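Local structure of SAM-dependent methyltransferase (Streptococcus pneumoniae, 3KR9) at residues Q15-L20 against G37-A42; S86-A91 against G107-V112; I101-L106 against R127-D132; V112-L117 against V154-Q159. The protein probably transfers a methyl group from S-adenosylmethionine to N1 of adenine 22 in tRNA. All blocks are in the same frame, centred on the assembly; numbering follows the deposited sequence.

All four contacts belong to one class I methyltransferase fold, a seven-stranded mixed sheet with order 3-2-1-4-5-7-6. Interaction 1 pairs strands 17-22 and 39-46; its centre lies about 13 Å from that of interaction 2, where the neighbouring strand 87-93 meets the loop after helix 95-104. Interaction 4, its centre about 7 Å from that of interaction 2 and sharing V112 with it, joins strand 114-119 to the antiparallel strand 148-157. The centre of interaction 3, between helices 95-104 and 123-132, lies about 11 Å from those of interactions 2 and 4; it touches interaction 4 through L102, L130, L117 and V155. Interaction 1 closes first along the chain, and interaction 3 interleaves with interactions 2 and 4, tying the helices to the sheet.

Interaction 1: Q15-L20 against G37-A42; sequences QGAILL and GQIKSA
Q15, just before strand 17-22, reaches G37, just after helix 28-35, through the amide end of its side chain within a beta-alpha-beta unit, the first right-handed crossover of a Rossmann-like sheet. CG stands anti to the backbone N (chi1 173°) and the chain then bends at chi2. NE2 donates to G37 O at 2.9 Å, in the plane of that carbonyl and close to the plane of its own amide. G37, with positive phi, ends the preceding helix in a Schellman motif, and this bond ties its carbonyl to the loop before strand 17-22. Next to it, G16 N donates to Q38 O at 2.8 Å.

The parallel pairing follows. K40 N donates to A17 O, and L19 N to S41 O at 3.1 Å; I18 pairs with S41 and L19 with A42. On the face carrying L19 and A42, I39 CD1 lies 3.9 Å from L19 CB and also touches L19 CD2, the two side chains crossing obliquely. With I39 CG1 between the backbone N and the carbonyl carbon (chi1 75°), the branch that ends in CD1 is the one that meets L19; I39 CB rests against A17 O. A42 CB adds a contact of 4.0 Å with L19 CB. On the other face, S41 OG meets the aliphatic I18 CG1 at 3.7 Å, with I18 CD1 close by.

Q38 turns its polar end elsewhere, NE2 bonding to the carbonyls of V13 and A10 and OE1 to R36. L33 of helix 28-35 covers L19 and I39, P30 of the same helix meets A42, and strand 87-93 flanks strand 17-22 on the side away from strand 39-46.

Interaction 2: S86-A91 against G107-V112; sequences SVITIA and GKLANV
V112 and S86 bring their CA atoms to 4.5 Å where the loop behind helix 95-104 closes on the start of strand 87-93, L109 to V112 forming a type I beta turn fastened by V112 N to L109 O at 3.0 Å. In this Rossmann-like fold the loop belongs to the connection from strand 87-93 through helix 95-104 to strand 114-119, and it covers the beginning of the first of these strands.

I88 carries the apolar part of the contact. Its CG1 lies anti to the carbonyl carbon (chi1 -65°), and CD1 beyond it meets two branches from the turn: L109 CD2 at 3.7 Å and V112 CG2 at 4.0 Å. The isoleucine crosses both of these side chains at about a right angle, and I88 CG1 also touches V112 CG1, so both methyls of the valine take part. L109 touches L76 in addition, while K108 directs NZ to the carbonyls of F79 and L76, binding the loop to another part of the chain. The buried valine also lies against the strand's backbone: V112 CG1, anti to its own backbone N (chi1 175°), rests 3.5 Å from S86 O.

Interaction 3: I101-L106 against R127-D132; sequences ILEEGL and RIWLQD
W129 of helix 123-132 inserts its indole against L102, E103 and L106 in a helix-to-helix contact, one that joins two helices on the same side of the Rossmann-like sheet. The backbones stay well apart, CA atoms coming no closer than 8.8 Å between E103 and W129, and the tryptophan spans much of that gap. Its CG is anti to the backbone N (chi1 -171°), with the ring lying between the two helices.

The polar link is at the ring's edge. W129 NE1 donates to E103 OE1 at 3.2 Å, nearly straight at 177°, the oxygen lying in the indole plane. The carboxylate is turned 82° against the ring, and NE1 meets OE1 from above the carboxylate plane. The E103 side chain is bent at chi2, and its CB also lies near W129 NE1 and CZ2, so the glutamate offers a methylene as well as its carboxylate to the NE1-CZ2 part of the indole.

The leucines meet the six-membered ring. L102 CB approaches W129 CH2 obliquely at 3.4 Å, and L102 CD1 lies 3.8 Å from W129 CZ3. L106 runs antiparallel to the tryptophan side chain, with L106 CD1 4.0 Å from W129 CH2. Apart from the indole, L102 CD1 touches L130 CD2 at 4.3 Å.

H133, which follows D132, stacks with the W129 ring. F135 of strand 135-145 touches L106, W129 and L130, L102 rests on I90 of strand 87-93, and L130 reaches L153 and V155 of strand 148-157.

Interaction 4: V112-L117 against V154-Q159; sequences VERLIL and VVEAGQ
R114 and E156 form a salt bridge beside the antiparallel pairing of strands 114-119 and 148-157, where the parallel part of the methyltransferase sheet passes into its antiparallel end. Followed outward, R114 CB lies near V155 O and E156 OE2. CG, anti to the backbone N (chi1 178°), comes close to V154 CG1, and CD rests 3.7 Å from that same methyl. A bend at chi3 follows. NE then donates to E156 OE2 at 2.9 Å, and NH2 donates to the same oxygen at 3.1 Å, a side-on grip of two nitrogens on one atom. The oxygen lies in the guanidinium plane; NE meets it on the anti side and close to the carboxylate plane, NH2 on the syn side but well tilted out of it, the two planar groups being 35° apart. V154 CG1 covers one guanidinium face, offset toward the rim and close to CZ, and NH1 is held by F12 O, so the group is fixed from several directions.

On the glutamate side, E156 CG packs 3.3 Å from E113 O. The same carbonyl accepts a hydrogen bond from a water, which makes a weak bond with A157 N.

The backbone pairing is centred on L115 and V155, a hydrogen-bonded pair: L115 N donates to V155 O at 3.0 Å and V155 N to L115 O. On their face, L115 CB meets V155 CB, and L117 CD1 touches V155 CG2 at 3.9 Å.

L130 of helix 123-132 packs on L117 and V155. Strand 87-93 pairs with the other edge of strand 114-119, and strand 135-145 adjoins strand 148-157, with V138 touching V154 and E156.

Interaction 1: Q15-L20 against G37-A42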
loop_
_atom_site.group_PDB
_atom_site.type_symbol
_atom_site.label_atom_id
_atom_site.label_comp_id
_atom_site.label_asym_id
_atom_site.label_seq_id
_atom_site.Cartn_x
_atom_site.Cartn_y
_atom_site.Cartn_z
ATOM N N GLN A 15 0.646 17.988 -2.397
ATOM C CA GLN A 15 0.657 19.251 -1.667
ATOM C C GLN A 15 -0.715 19.830 -1.751
ATOM O O GLN A 15 -1.306 19.840 -2.828
ATOM C CB GLN A 15 1.684 20.238 -2.318
ATOM C CG GLN A 15 1.629 21.642 -1.714
ATOM C CD GLN A 15 2.196 21.666 -0.313
ATOM O OE1 GLN A 15 3.192 21.006 -0.046
ATOM N NE2 GLN A 15 1.550 22.401 0.598
ATOM N N GLY A 16 -1.253 20.317 -0.642
ATOM C CA GLY A 16 -2.625 20.854 -0.651
ATOM C C GLY A 16 -3.747 19.808 -0.543
ATOM O O GLY A 16 -4.895 20.170 -0.503
ATOM N N ALA A 17 -3.419 18.518 -0.492
ATOM C CA ALA A 17 -4.489 17.471 -0.422
ATOM C C ALA A 17 -5.397 17.571 0.774
ATOM O O ALA A 17 -5.038 18.074 1.880
ATOM C CB ALA A 17 -3.853 16.022 -0.478
ATOM N N ILE A 18 -6.611 17.088 0.584
ATOM C CA ILE A 18 -7.433 16.671 1.706
ATOM C C ILE A 18 -7.280 15.142 1.792
ATOM O O ILE A 18 -7.553 14.454 0.809
ATOM C CB ILE A 18 -8.896 17.046 1.494
ATOM C CG1 ILE A 18 -9.067 18.581 1.557
ATOM C CG2 ILE A 18 -9.778 16.354 2.542
ATOM C CD1 ILE A 18 -10.510 18.997 1.695
ATOM N N LEU A 19 -6.803 14.622 2.935
ATOM C CA LEU A 19 -6.356 13.219 3.030
ATOM C C LEU A 19 -7.325 12.339 3.811
ATOM O O LEU A 19 -7.744 12.719 4.912
ATOM C CB LEU A 19 -4.998 13.169 3.735
ATOM C CG LEU A 19 -4.294 11.833 4.067
ATOM C CD1 LEU A 19 -3.926 10.964 2.874
ATOM C CD2 LEU A 19 -3.066 11.932 5.080
ATOM N N LEU A 20 -7.619 11.148 3.305
ATOM C CA LEU A 20 -8.207 10.120 4.184
ATOM C C LEU A 20 -7.125 9.089 4.470
ATOM O O LEU A 20 -6.568 8.520 3.527
ATOM C CB LEU A 20 -9.444 9.440 3.533
ATOM C CG LEU A 20 -9.864 8.111 4.182
ATOM C CD1 LEU A 20 -10.432 8.440 5.628
ATOM C CD2 LEU A 20 -10.925 7.332 3.359
ATOM N N GLY A 37 2.558 21.612 6.835
ATOM C CA GLY A 37 1.923 22.512 5.874
ATOM C C GLY A 37 1.735 21.784 4.570
ATOM O O GLY A 37 1.527 22.411 3.519
ATOM N N GLN A 38 1.784 20.455 4.611
ATOM C CA GLN A 38 1.745 19.672 3.359
ATOM C C GLN A 38 0.314 19.407 2.857
ATOM O O GLN A 38 0.049 19.313 1.649
ATOM C CB GLN A 38 2.590 18.379 3.487
ATOM C CG GLN A 38 2.547 17.524 2.229
ATOM C CD GLN A 38 3.576 16.440 2.234
ATOM O OE1 GLN A 38 4.582 16.488 2.985
ATOM N NE2 GLN A 38 3.337 15.419 1.437
ATOM N N ILE A 39 -0.648 19.324 3.760
ATOM C CA ILE A 39 -2.027 19.073 3.313
ATOM C C ILE A 39 -2.909 20.072 4.021
ATOM O O ILE A 39 -2.468 20.648 4.990
ATOM C CB ILE A 39 -2.414 17.631 3.593
ATOM C CG1 ILE A 39 -2.696 17.426 5.112
ATOM C CG2 ILE A 39 -1.294 16.716 3.027
ATOM C CD1 ILE A 39 -2.999 15.964 5.528
ATOM N N LYS A 40 -4.125 20.297 3.560
ATOM C CA LYS A 40 -5.013 21.256 4.202
ATOM C C LYS A 40 -5.718 20.665 5.424
ATOM O O LYS A 40 -6.081 21.381 6.369
ATOM C CB LYS A 40 -6.091 21.687 3.216
ATOM C CG LYS A 40 -7.093 22.678 3.781
ATOM C CD LYS A 40 -6.424 23.872 4.467
ATOM C CE LYS A 40 -7.406 24.678 5.339
ATOM N NZ LYS A 40 -7.597 24.012 6.693
ATOM N N SER A 41 -5.956 19.370 5.384
ATOM C CA SER A 41 -6.776 18.743 6.407
ATOM C C SER A 41 -6.885 17.268 6.109
ATOM O O SER A 41 -6.503 16.815 5.042
ATOM C CB SER A 41 -8.154 19.346 6.457
ATOM O OG SER A 41 -8.827 19.134 5.218
ATOM N N ALA A 42 -7.434 16.521 7.057
ATOM C CA ALA A 42 -7.453 15.087 6.932
ATOM C C ALA A 42 -8.599 14.476 7.741
ATOM O O ALA A 42 -9.259 15.147 8.559
ATOM C CB ALA A 42 -6.098 14.487 7.327
#

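Interaction 2: S86-A91 against G107-V112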
loop_
_atom_site.group_PDB
_atom_site.type_symbol
_atom_site.label_atom_id
_atom_site.label_comp_id
_atom_site.label_asym_id
_atom_site.label_seq_id
_atom_site.Cartn_x
_atom_site.Cartn_y
_atom_site.Cartn_z
ATOM N N SER A 86 -9.078 14.129 -1.636
ATOM C CA SER A 86 -8.386 14.030 -2.935
ATOM C C SER A 86 -7.337 12.919 -2.921
ATOM O O SER A 86 -6.896 12.460 -3.980
ATOM C CB SER A 86 -7.722 15.378 -3.326
ATOM O OG SER A 86 -6.813 15.813 -2.292
ATOM N N VAL A 87 -6.915 12.499 -1.731
ATOM C CA VAL A 87 -5.850 11.450 -1.589
ATOM C C VAL A 87 -6.252 10.486 -0.451
ATOM O O VAL A 87 -6.764 10.934 0.549
ATOM C CB VAL A 87 -4.467 12.085 -1.249
ATOM C CG1 VAL A 87 -3.353 11.039 -1.114
ATOM C CG2 VAL A 87 -4.073 13.156 -2.311
ATOM N N ILE A 88 -6.020 9.175 -0.627
ATOM C CA ILE A 88 -6.290 8.186 0.364
ATOM C C ILE A 88 -5.008 7.355 0.481
ATOM O O ILE A 88 -4.378 7.011 -0.522
ATOM C CB ILE A 88 -7.471 7.267 -0.054
ATOM C CG1 ILE A 88 -8.800 8.057 -0.144
ATOM C CG2 ILE A 88 -7.675 6.143 0.955
ATOM C CD1 ILE A 88 -9.912 7.200 -0.848
ATOM N N THR A 89 -4.576 7.158 1.724
ATOM C CA THR A 89 -3.476 6.284 2.040
ATOM C C THR A 89 -4.099 5.094 2.761
ATOM O O THR A 89 -4.998 5.299 3.580
ATOM C CB THR A 89 -2.492 7.007 3.030
ATOM O OG1 THR A 89 -3.226 7.661 4.063
ATOM C CG2 THR A 89 -1.708 8.173 2.290
ATOM N N ILE A 90 -3.602 3.885 2.481
ATOM C CA ILE A 90 -4.023 2.681 3.149
ATOM C C ILE A 90 -2.720 1.899 3.242
ATOM O O ILE A 90 -2.179 1.432 2.230
ATOM C CB ILE A 90 -5.087 1.808 2.324
ATOM C CG1 ILE A 90 -6.234 2.681 1.800
ATOM C CG2 ILE A 90 -5.617 0.658 3.235
ATOM C CD1 ILE A 90 -7.440 1.901 1.066
ATOM N N ALA A 91 -2.198 1.773 4.457
ATOM C CA ALA A 91 -0.857 1.266 4.679
ATOM C C ALA A 91 -0.915 0.269 5.842
ATOM O O ALA A 91 -1.788 0.381 6.708
ATOM C CB ALA A 91 0.064 2.425 5.047
ATOM N N GLY A 107 -17.708 2.721 -5.142
ATOM C CA GLY A 107 -18.561 3.811 -5.596
ATOM C C GLY A 107 -18.170 5.233 -5.199
ATOM O O GLY A 107 -18.750 6.172 -5.733
ATOM N N LYS A 108 -17.211 5.422 -4.282
ATOM C CA LYS A 108 -16.812 6.791 -3.795
ATOM C C LYS A 108 -15.470 7.265 -4.305
ATOM O O LYS A 108 -15.026 8.367 -4.020
ATOM C CB LYS A 108 -16.682 6.804 -2.263
ATOM C CG LYS A 108 -17.945 6.383 -1.494
ATOM C CD LYS A 108 -17.607 6.229 0.001
ATOM C CE LYS A 108 -18.817 5.918 0.784
ATOM N NZ LYS A 108 -18.414 5.714 2.152
ATOM N N LEU A 109 -14.813 6.426 -5.058
ATOM C CA LEU A 109 -13.444 6.659 -5.417
ATOM C C LEU A 109 -13.296 7.508 -6.691
ATOM O O LEU A 109 -12.209 8.013 -6.948
ATOM C CB LEU A 109 -12.765 5.325 -5.623
ATOM C CG LEU A 109 -12.613 4.432 -4.409
ATOM C CD1 LEU A 109 -11.890 3.137 -4.826
ATOM C CD2 LEU A 109 -11.831 5.174 -3.296
ATOM N N ALA A 110 -14.368 7.665 -7.487
ATOM C CA ALA A 110 -14.203 8.359 -8.783
ATOM C C ALA A 110 -13.614 9.788 -8.613
ATOM O O ALA A 110 -12.824 10.239 -9.437
ATOM C CB ALA A 110 -15.528 8.411 -9.550
ATOM N N ASN A 111 -13.972 10.494 -7.540
ATOM C CA ASN A 111 -13.522 11.869 -7.409
ATOM C C ASN A 111 -12.236 12.001 -6.531
ATOM O O ASN A 111 -11.820 13.100 -6.136
ATOM C CB ASN A 111 -14.674 12.736 -6.879
ATOM C CG ASN A 111 -14.583 14.169 -7.327
ATOM O OD1 ASN A 111 -13.922 14.504 -8.317
ATOM N ND2 ASN A 111 -15.243 15.045 -6.583
ATOM N N VAL A 112 -11.585 10.883 -6.249
ATOM C CA VAL A 112 -10.307 10.909 -5.520
ATOM C C VAL A 112 -9.213 10.915 -6.552
ATOM O O VAL A 112 -9.298 10.123 -7.464
ATOM C CB VAL A 112 -10.223 9.668 -4.564
ATOM C CG1 VAL A 112 -8.863 9.577 -3.857
ATOM C CG2 VAL A 112 -11.369 9.746 -3.518
#

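Interaction 3: I101-L106 against R127-D132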
loop_
_atom_site.group_PDB
_atom_site.type_symbol
_atom_site.label_atom_id
_atom_site.label_comp_id
_atom_site.label_asym_id
_atom_site.label_seq_id
_atom_site.Cartn_x
_atom_site.Cartn_y
_atom_site.Cartn_z
ATOM N N ILE A 101 -11.166 -3.456 1.143
ATOM C CA ILE A 101 -11.609 -2.109 1.502
ATOM C C ILE A 101 -11.892 -1.228 0.263
ATOM O O ILE A 101 -12.830 -0.443 0.249
ATOM C CB ILE A 101 -10.488 -1.325 2.336
ATOM C CG1 ILE A 101 -10.366 -1.960 3.741
ATOM C CG2 ILE A 101 -10.855 0.203 2.363
ATOM C CD1 ILE A 101 -8.973 -1.694 4.417
ATOM N N LEU A 102 -11.079 -1.364 -0.774
ATOM C CA LEU A 102 -11.286 -0.525 -1.978
ATOM C C LEU A 102 -12.600 -0.989 -2.633
ATOM O O LEU A 102 -13.399 -0.187 -3.069
ATOM C CB LEU A 102 -10.120 -0.693 -2.949
ATOM C CG LEU A 102 -8.809 -0.038 -2.440
ATOM C CD1 LEU A 102 -7.635 -0.148 -3.434
ATOM C CD2 LEU A 102 -9.145 1.418 -2.191
ATOM N N GLU A 103 -12.810 -2.294 -2.650
ATOM C CA GLU A 103 -13.982 -2.859 -3.355
ATOM C C GLU A 103 -15.289 -2.417 -2.718
ATOM O O GLU A 103 -16.168 -1.909 -3.381
ATOM C CB GLU A 103 -13.928 -4.383 -3.373
ATOM C CG GLU A 103 -15.236 -5.011 -3.820
ATOM C CD GLU A 103 -15.222 -5.384 -5.278
ATOM O OE1 GLU A 103 -14.327 -6.166 -5.662
ATOM O OE2 GLU A 103 -16.123 -4.949 -6.023
ATOM N N GLU A 104 -15.398 -2.591 -1.411
ATOM C CA GLU A 104 -16.569 -2.112 -0.664
ATOM C C GLU A 104 -16.872 -0.624 -0.754
ATOM O O GLU A 104 -18.016 -0.220 -0.659
ATOM C CB GLU A 104 -16.470 -2.549 0.797
ATOM C CG GLU A 104 -16.249 -4.045 0.910
ATOM C CD GLU A 104 -16.757 -4.584 2.225
ATOM O OE1 GLU A 104 -16.483 -3.942 3.257
ATOM O OE2 GLU A 104 -17.445 -5.638 2.218
ATOM N N GLY A 105 -15.865 0.229 -0.930
ATOM C CA GLY A 105 -16.223 1.619 -1.121
ATOM C C GLY A 105 -16.008 2.117 -2.538
ATOM O O GLY A 105 -15.861 3.303 -2.752
ATOM N N LEU A 106 -16.041 1.196 -3.517
ATOM C CA LEU A 106 -15.648 1.484 -4.906
ATOM C C LEU A 106 -16.440 2.644 -5.510
ATOM O O LEU A 106 -15.890 3.507 -6.254
ATOM C CB LEU A 106 -15.699 0.194 -5.760
ATOM C CG LEU A 106 -15.323 0.195 -7.250
ATOM C CD1 LEU A 106 -13.850 0.549 -7.411
ATOM C CD2 LEU A 106 -15.688 -1.189 -7.987
ATOM N N ARG A 127 -2.507 -5.883 -7.503
ATOM C CA ARG A 127 -2.241 -5.192 -8.794
ATOM C C ARG A 127 -3.320 -5.674 -9.787
ATOM O O ARG A 127 -3.795 -4.920 -10.616
ATOM C CB ARG A 127 -0.820 -5.491 -9.300
ATOM C CG ARG A 127 0.263 -4.781 -8.551
ATOM C CD ARG A 127 1.644 -4.894 -9.336
ATOM N NE ARG A 127 2.704 -4.209 -8.607
ATOM C CZ ARG A 127 3.449 -4.791 -7.670
ATOM N NH1 ARG A 127 3.333 -6.103 -7.427
ATOM N NH2 ARG A 127 4.370 -4.075 -7.027
ATOM N N ILE A 128 -3.694 -6.952 -9.676
ATOM C CA ILE A 128 -4.775 -7.569 -10.527
ATOM C C ILE A 128 -6.092 -6.873 -10.217
ATOM O O ILE A 128 -6.850 -6.427 -11.091
ATOM C CB ILE A 128 -4.826 -9.091 -10.246
ATOM C CG1 ILE A 128 -3.585 -9.733 -10.850
ATOM C CG2 ILE A 128 -6.202 -9.781 -10.726
ATOM C CD1 ILE A 128 -3.231 -11.068 -10.240
ATOM N N TRP A 129 -6.358 -6.728 -8.951
ATOM C CA TRP A 129 -7.583 -6.040 -8.554
ATOM C C TRP A 129 -7.632 -4.634 -9.121
ATOM O O TRP A 129 -8.653 -4.226 -9.718
ATOM C CB TRP A 129 -7.709 -5.990 -7.020
ATOM C CG TRP A 129 -9.054 -5.483 -6.677
ATOM C CD1 TRP A 129 -10.185 -6.221 -6.511
ATOM C CD2 TRP A 129 -9.428 -4.107 -6.529
ATOM N NE1 TRP A 129 -11.252 -5.364 -6.250
ATOM C CE2 TRP A 129 -10.811 -4.070 -6.293
ATOM C CE3 TRP A 129 -8.725 -2.896 -6.622
ATOM C CZ2 TRP A 129 -11.511 -2.873 -6.088
ATOM C CZ3 TRP A 129 -9.422 -1.703 -6.452
ATOM C CH2 TRP A 129 -10.806 -1.708 -6.138
ATOM N N LEU A 130 -6.541 -3.876 -8.961
ATOM C CA LEU A 130 -6.495 -2.488 -9.427
ATOM C C LEU A 130 -6.780 -2.404 -10.904
ATOM O O LEU A 130 -7.647 -1.627 -11.356
ATOM C CB LEU A 130 -5.108 -1.843 -9.153
ATOM C CG LEU A 130 -4.852 -1.543 -7.679
ATOM C CD1 LEU A 130 -3.355 -1.422 -7.400
ATOM C CD2 LEU A 130 -5.650 -0.284 -7.229
ATOM N N GLN A 131 -6.038 -3.206 -11.642
ATOM C CA GLN A 131 -6.188 -3.229 -13.078
ATOM C C GLN A 131 -7.641 -3.536 -13.484
ATOM O O GLN A 131 -8.172 -2.883 -14.375
ATOM C CB GLN A 131 -5.291 -4.309 -13.679
ATOM C CG GLN A 131 -5.789 -4.702 -15.106
ATOM C CD GLN A 131 -4.655 -5.208 -15.966
ATOM O OE1 GLN A 131 -3.478 -5.055 -15.588
ATOM N NE2 GLN A 131 -4.989 -5.822 -17.139
ATOM N N ASP A 132 -8.259 -4.535 -12.835
ATOM C CA ASP A 132 -9.639 -4.944 -13.173
ATOM C C ASP A 132 -10.686 -3.923 -12.743
ATOM O O ASP A 132 -11.842 -4.135 -13.027
ATOM C CB ASP A 132 -9.979 -6.294 -12.518
ATOM C CG ASP A 132 -9.112 -7.410 -13.022
ATOM O OD1 ASP A 132 -8.625 -7.291 -14.161
ATOM O OD2 ASP A 132 -8.897 -8.403 -12.275
#

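Interaction 4: V112-L117 against V154-Q159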
loop_
_atom_site.group_PDB
_atom_site.type_symbol
_atom_site.label_atom_id
_atom_site.label_comp_id
_atom_site.label_asym_id
_atom_site.label_seq_id
_atom_site.Cartn_x
_atom_site.Cartn_y
_atom_site.Cartn_z
ATOM N N VAL A 112 -11.585 10.883 -6.249
ATOM C CA VAL A 112 -10.307 10.909 -5.520
ATOM C C VAL A 112 -9.213 10.915 -6.552
ATOM O O VAL A 112 -9.298 10.123 -7.464
ATOM C CB VAL A 112 -10.223 9.668 -4.564
ATOM C CG1 VAL A 112 -8.863 9.577 -3.857
ATOM C CG2 VAL A 112 -11.369 9.746 -3.518
ATOM N N GLU A 113 -8.202 11.814 -6.449
ATOM C CA GLU A 113 -7.152 11.898 -7.473
ATOM C C GLU A 113 -6.191 10.724 -7.352
ATOM O O GLU A 113 -5.729 10.136 -8.353
ATOM C CB GLU A 113 -6.322 13.213 -7.339
ATOM C CG GLU A 113 -7.156 14.503 -7.313
ATOM C CD GLU A 113 -6.372 15.714 -6.818
ATOM O OE1 GLU A 113 -5.212 15.585 -6.380
ATOM O OE2 GLU A 113 -6.940 16.815 -6.830
ATOM N N ARG A 114 -5.884 10.375 -6.108
ATOM C CA ARG A 114 -4.775 9.488 -5.891
ATOM C C ARG A 114 -4.957 8.572 -4.636
ATOM O O ARG A 114 -5.508 9.002 -3.618
ATOM C CB ARG A 114 -3.503 10.347 -5.784
ATOM C CG ARG A 114 -2.244 9.535 -5.491
ATOM C CD ARG A 114 -1.024 10.503 -5.419
ATOM N NE ARG A 114 -0.570 10.880 -6.763
ATOM C CZ ARG A 114 0.628 11.407 -6.994
ATOM N NH1 ARG A 114 1.424 11.642 -5.968
ATOM N NH2 ARG A 114 1.018 11.726 -8.236
ATOM N N LEU A 115 -4.543 7.317 -4.784
ATOM C CA LEU A 115 -4.517 6.328 -3.749
ATOM C C LEU A 115 -3.084 5.953 -3.557
ATOM O O LEU A 115 -2.390 5.702 -4.531
ATOM C CB LEU A 115 -5.236 5.070 -4.189
ATOM C CG LEU A 115 -6.749 4.919 -4.226
ATOM C CD1 LEU A 115 -7.587 6.180 -4.368
ATOM C CD2 LEU A 115 -7.128 3.772 -5.239
ATOM N N ILE A 116 -2.651 5.889 -2.295
ATOM C CA ILE A 116 -1.321 5.436 -2.010
ATOM C C ILE A 116 -1.453 4.209 -1.137
ATOM O O ILE A 116 -1.971 4.279 -0.046
ATOM C CB ILE A 116 -0.478 6.565 -1.289
ATOM C CG1 ILE A 116 -0.616 7.897 -2.033
ATOM C CG2 ILE A 116 0.982 6.133 -1.054
ATOM C CD1 ILE A 116 -0.092 9.102 -1.266
ATOM N N LEU A 117 -0.936 3.093 -1.623
ATOM C CA LEU A 117 -1.198 1.829 -1.020
ATOM C C LEU A 117 0.089 1.140 -0.653
ATOM O O LEU A 117 0.986 0.982 -1.484
ATOM C CB LEU A 117 -2.000 0.941 -1.988
ATOM C CG LEU A 117 -3.181 1.611 -2.700
ATOM C CD1 LEU A 117 -3.735 0.660 -3.816
ATOM C CD2 LEU A 117 -4.291 2.051 -1.737
ATOM N N VAL A 154 1.396 3.656 -5.988
ATOM C CA VAL A 154 0.655 4.917 -6.154
ATOM C C VAL A 154 -0.255 4.740 -7.371
ATOM O O VAL A 154 0.184 4.257 -8.392
ATOM C CB VAL A 154 1.579 6.124 -6.433
ATOM C CG1 VAL A 154 0.745 7.446 -6.371
ATOM C CG2 VAL A 154 2.808 6.198 -5.436
ATOM N N VAL A 155 -1.509 5.159 -7.280
ATOM C CA VAL A 155 -2.505 4.704 -8.211
ATOM C C VAL A 155 -3.383 5.866 -8.506
ATOM O O VAL A 155 -3.681 6.689 -7.602
ATOM C CB VAL A 155 -3.392 3.587 -7.545
ATOM C CG1 VAL A 155 -4.521 3.168 -8.494
ATOM C CG2 VAL A 155 -2.499 2.395 -7.105
ATOM N N GLU A 156 -3.784 5.982 -9.770
ATOM C CA GLU A 156 -4.759 7.002 -10.120
ATOM C C GLU A 156 -5.712 6.338 -11.112
ATOM O O GLU A 156 -5.428 5.242 -11.564
ATOM C CB GLU A 156 -4.031 8.225 -10.730
ATOM C CG GLU A 156 -2.996 8.772 -9.722
ATOM C CD GLU A 156 -2.220 9.997 -10.219
ATOM O OE1 GLU A 156 -2.129 10.209 -11.442
ATOM O OE2 GLU A 156 -1.720 10.759 -9.373
ATOM N N ALA A 157 -6.825 6.978 -11.410
ATOM C CA ALA A 157 -7.858 6.404 -12.294
ATOM C C ALA A 157 -7.302 6.254 -13.679
ATOM O O ALA A 157 -6.667 7.194 -14.179
ATOM C CB ALA A 157 -9.111 7.365 -12.328
ATOM N N GLY A 158 -7.529 5.107 -14.324
ATOM C CA GLY A 158 -7.135 4.976 -15.739
ATOM C C GLY A 158 -6.822 3.545 -16.056
ATOM O O GLY A 158 -6.767 2.733 -15.160
ATOM N N GLN A 159 -6.520 3.248 -17.313
ATOM C CA GLN A 159 -6.332 1.888 -17.725
ATOM C C GLN A 159 -4.881 1.494 -17.583
ATOM O O GLN A 159 -3.993 2.294 -17.829
ATOM C CB GLN A 159 -6.667 1.716 -19.223
ATOM C CG GLN A 159 -8.106 1.990 -19.622
ATOM C CD GLN A 159 -8.367 1.668 -21.135
ATOM O OE1 GLN A 159 -7.718 2.217 -22.030
ATOM N NE2 GLN A 159 -9.289 0.746 -21.388
HETATM O O HOH W 1 -6.881 10.259 -10.657
#